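Local atomic coordinates of C-1-tetrahydrofolate synthase, cytoplasmic, putative (Trypanosoma brucei, PDB entry 4CJX), a protein that probably acts as an NADP-dependent methylenetetrahydrofolate dehydrogenase and methenyltetrahydrofolate cyclohydrolase in one-carbon metabolism. Residues T61-K66 against L76-A81. Sequence-based numbering, arbitrary orientation.
With 9L9 ((2S)-2-[[4-[[2,4-bis(azanyl)-6-oxidanylidene-1H-pyrimidin-5-yl]carbamoylamino]phenyl]carbonylamino]pentanedioic acid), chain G.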
loop_
_atom_site.group_PDB
_atom_site.type_symbol
_atom_site.label_atom_id
_atom_site.label_comp_id
_atom_site.label_asym_id
_atom_site.label_seq_id
_atom_site.Cartn_x
_atom_site.Cartn_y
_atom_site.Cartn_z
ATOM N N THR B 61 20.209 15.760 -6.666
ATOM C CA THR B 61 20.335 14.337 -7.033
ATOM C C THR B 61 21.673 13.730 -6.592
ATOM O O THR B 61 22.737 14.260 -6.903
ATOM C CB THR B 61 20.221 14.142 -8.549
ATOM O OG1 THR B 61 21.192 14.965 -9.187
ATOM C CG2 THR B 61 18.827 14.509 -9.052
ATOM N N ILE B 62 21.590 12.609 -5.887
ATOM C CA ILE B 62 22.729 11.859 -5.415
ATOM C C ILE B 62 22.810 10.561 -6.199
ATOM O O ILE B 62 21.862 9.797 -6.239
ATOM C CB ILE B 62 22.577 11.511 -3.924
ATOM C CG1 ILE B 62 22.484 12.789 -3.068
ATOM C CG2 ILE B 62 23.729 10.633 -3.462
ATOM C CD1 ILE B 62 22.134 12.528 -1.614
ATOM N N ILE B 63 23.950 10.322 -6.829
ATOM C CA ILE B 63 24.215 9.059 -7.483
ATOM C C ILE B 63 25.425 8.398 -6.831
ATOM O O ILE B 63 26.443 9.046 -6.583
ATOM C CB ILE B 63 24.388 9.243 -9.007
ATOM C CG1 ILE B 63 24.633 7.891 -9.695
ATOM C CG2 ILE B 63 25.535 10.188 -9.332
ATOM C CD1 ILE B 63 24.591 7.968 -11.210
ATOM N N CYS B 64 25.279 7.118 -6.504
ATOM C CA CYS B 64 26.366 6.307 -5.986
ATOM C C CYS B 64 26.791 5.329 -7.086
ATOM O O CYS B 64 25.949 4.654 -7.678
ATOM C CB CYS B 64 25.920 5.519 -4.753
ATOM S SG CYS B 64 25.399 6.506 -3.330
ATOM N N GLY B 65 28.093 5.263 -7.354
ATOM C CA GLY B 65 28.645 4.339 -8.331
ATOM C C GLY B 65 28.490 4.852 -9.744
ATOM O O GLY B 65 28.184 6.023 -9.966
ATOM N N LYS B 66 28.674 3.963 -10.706
ATOM C CA LYS B 66 28.748 4.362 -12.116
ATOM C C LYS B 66 27.943 3.467 -13.060
ATOM O O LYS B 66 28.350 3.281 -14.207
ATOM C CB LYS B 66 30.220 4.376 -12.592
ATOM C CG LYS B 66 31.190 5.174 -11.733
ATOM C CD LYS B 66 30.827 6.659 -11.634
ATOM C CE LYS B 66 31.647 7.377 -10.568
ATOM N NZ LYS B 66 33.053 7.551 -11.048
ATOM N N LEU B 76 19.709 13.350 -17.180
ATOM C CA LEU B 76 18.503 13.883 -17.799
ATOM C C LEU B 76 17.695 14.738 -16.807
ATOM O O LEU B 76 17.120 15.759 -17.174
ATOM C CB LEU B 76 17.647 12.759 -18.390
ATOM C CG LEU B 76 18.202 12.014 -19.615
ATOM C CD1 LEU B 76 17.345 10.764 -19.870
ATOM C CD2 LEU B 76 18.273 12.883 -20.869
ATOM N N LYS B 77 17.647 14.295 -15.557
ATOM C CA LYS B 77 16.960 15.042 -14.494
ATOM C C LYS B 77 17.602 16.419 -14.315
ATOM O O LYS B 77 16.911 17.436 -14.296
ATOM C CB LYS B 77 16.946 14.237 -13.176
ATOM C CG LYS B 77 16.028 13.001 -13.226
ATOM C CD LYS B 77 16.234 11.991 -12.095
ATOM C CE LYS B 77 15.353 10.749 -12.302
ATOM N NZ LYS B 77 15.410 9.778 -11.176
ATOM N N ARG B 78 18.922 16.454 -14.230
ATOM C CA ARG B 78 19.645 17.716 -14.031
ATOM C C ARG B 78 19.420 18.675 -15.188
ATOM O O ARG B 78 19.158 19.872 -14.996
ATOM C CB ARG B 78 21.130 17.433 -13.844
ATOM C CG ARG B 78 21.409 16.710 -12.531
ATOM C CD ARG B 78 22.714 15.940 -12.560
ATOM N NE ARG B 78 22.976 15.326 -11.265
ATOM C CZ ARG B 78 24.129 14.760 -10.896
ATOM N NH1 ARG B 78 25.169 14.680 -11.729
ATOM N NH2 ARG B 78 24.242 14.278 -9.665
ATOM N N LYS B 79 19.507 18.126 -16.395
ATOM C CA LYS B 79 19.314 18.882 -17.619
ATOM C C LYS B 79 17.910 19.473 -17.687
ATOM O O LYS B 79 17.732 20.652 -17.994
ATOM C CB LYS B 79 19.561 17.977 -18.826
ATOM C CG LYS B 79 20.434 18.590 -19.886
ATOM C CD LYS B 79 20.220 17.958 -21.264
ATOM C CE LYS B 79 18.877 18.387 -21.831
ATOM N NZ LYS B 79 18.692 17.996 -23.254
ATOM N N ALA B 80 16.906 18.650 -17.434
ATOM C CA ALA B 80 15.518 19.139 -17.406
ATOM C C ALA B 80 15.339 20.260 -16.364
ATOM O O ALA B 80 14.787 21.319 -16.654
ATOM C CB ALA B 80 14.577 18.003 -17.094
ATOM N N ALA B 81 15.835 20.006 -15.156
ATOM C CA ALA B 81 15.763 20.949 -14.049
ATOM C C ALA B 81 16.415 22.283 -14.416
ATOM O O ALA B 81 15.831 23.359 -14.235
ATOM C CB ALA B 81 16.436 20.336 -12.829
HETATM N N2A 9L9 G . 15.384 7.642 -6.619
HETATM N N1 9L9 G . 15.478 6.135 -8.509
HETATM C C2 9L9 G . 14.895 7.214 -7.936
HETATM N N3 9L9 G . 13.850 7.912 -8.538
HETATM C C4 9L9 G . 13.495 7.381 -9.785
HETATM O O4A 9L9 G . 12.573 7.997 -10.296
HETATM N N5A 9L9 G . 13.780 5.905 -11.702
HETATM C C5 9L9 G . 14.072 6.260 -10.397
HETATM C C6 9L9 G . 15.093 5.674 -9.718
HETATM N N7 9L9 G . 15.760 4.498 -10.277
HETATM O O8A 9L9 G . 14.569 7.813 -12.672
HETATM N N9 9L9 G . 13.776 6.146 -13.961
HETATM C C1B 9L9 G . 13.914 6.722 -15.193
HETATM C C2B 9L9 G . 13.741 5.888 -16.316
HETATM C C3B 9L9 G . 13.879 6.369 -17.619
HETATM C C4B 9L9 G . 14.198 7.708 -17.855
HETATM C C5B 9L9 G . 14.321 8.557 -16.733
HETATM C C6B 9L9 G . 14.194 8.074 -15.425
HETATM C C7B 9L9 G . 14.275 8.235 -19.277
HETATM O O7B 9L9 G . 13.992 9.396 -19.449
HETATM C CAW 9L9 G . 14.101 6.689 -12.758
HETATM N N 9L9 G . 14.554 7.440 -20.333
HETATM C CA 9L9 G . 14.532 7.858 -21.730
HETATM C C 9L9 G . 13.270 7.316 -22.358
HETATM O OXT 9L9 G . 12.756 6.325 -21.818
HETATM C CB 9L9 G . 15.655 7.303 -22.574
HETATM C CG 9L9 G . 16.895 7.019 -21.750
HETATM C CD 9L9 G . 18.057 6.856 -22.678
HETATM O OE1 9L9 G . 18.316 7.785 -23.443
HETATM O OE2 9L9 G . 18.707 5.801 -22.646
HETATM O O 9L9 G . 12.781 7.831 -23.393
#
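Lys77 of helix 68-83 leaves the helix beside Thr61 of strand 58-64, its CB 4.5 Å from the Thr61 methyl CG2, one residue after Leu76, which lays CD1 against the amide oxygen O7B of the bound inhibitor 9L9, at 3.6 Å. The straight Lys77 side chain carries NZ to the urea oxygen O8A of 9L9, a hydrogen bond of 2.6 Å; Gln121 OE1 is a second acceptor for this amine. Strand 58-64, helix 68-83 and strand 87-93 form a beta-alpha-beta unit of the catalytic domain; the helix packs on the sheet, and Lys77 reaches into the ligand pocket. Arg78, extended from CG to NE, reaches back to the strand and meets Thr61 with one edge of its guanidinium. Arg78 NE donates to Thr61 OG1 at 2.8 Å in a nearly straight bond (163°). Arg78 NH2 also donates twice, to the same hydroxyl at a more bent 136° and to Thr61 O, 3.1 Å away. All three bonds lie close to the guanidinium plane, although NH2 stands above the carbonyl plane of Thr61. With chi1 at 55°, Thr61 OG1 is held close to its own carbonyl O, 2.9 Å away, which lets Arg78 NH2 reach both oxygens. Ile63 CG2 approaches NH2 obliquely, while Arg78 NH1 forms a salt bridge with Glu92 OE2 on strand 87-93.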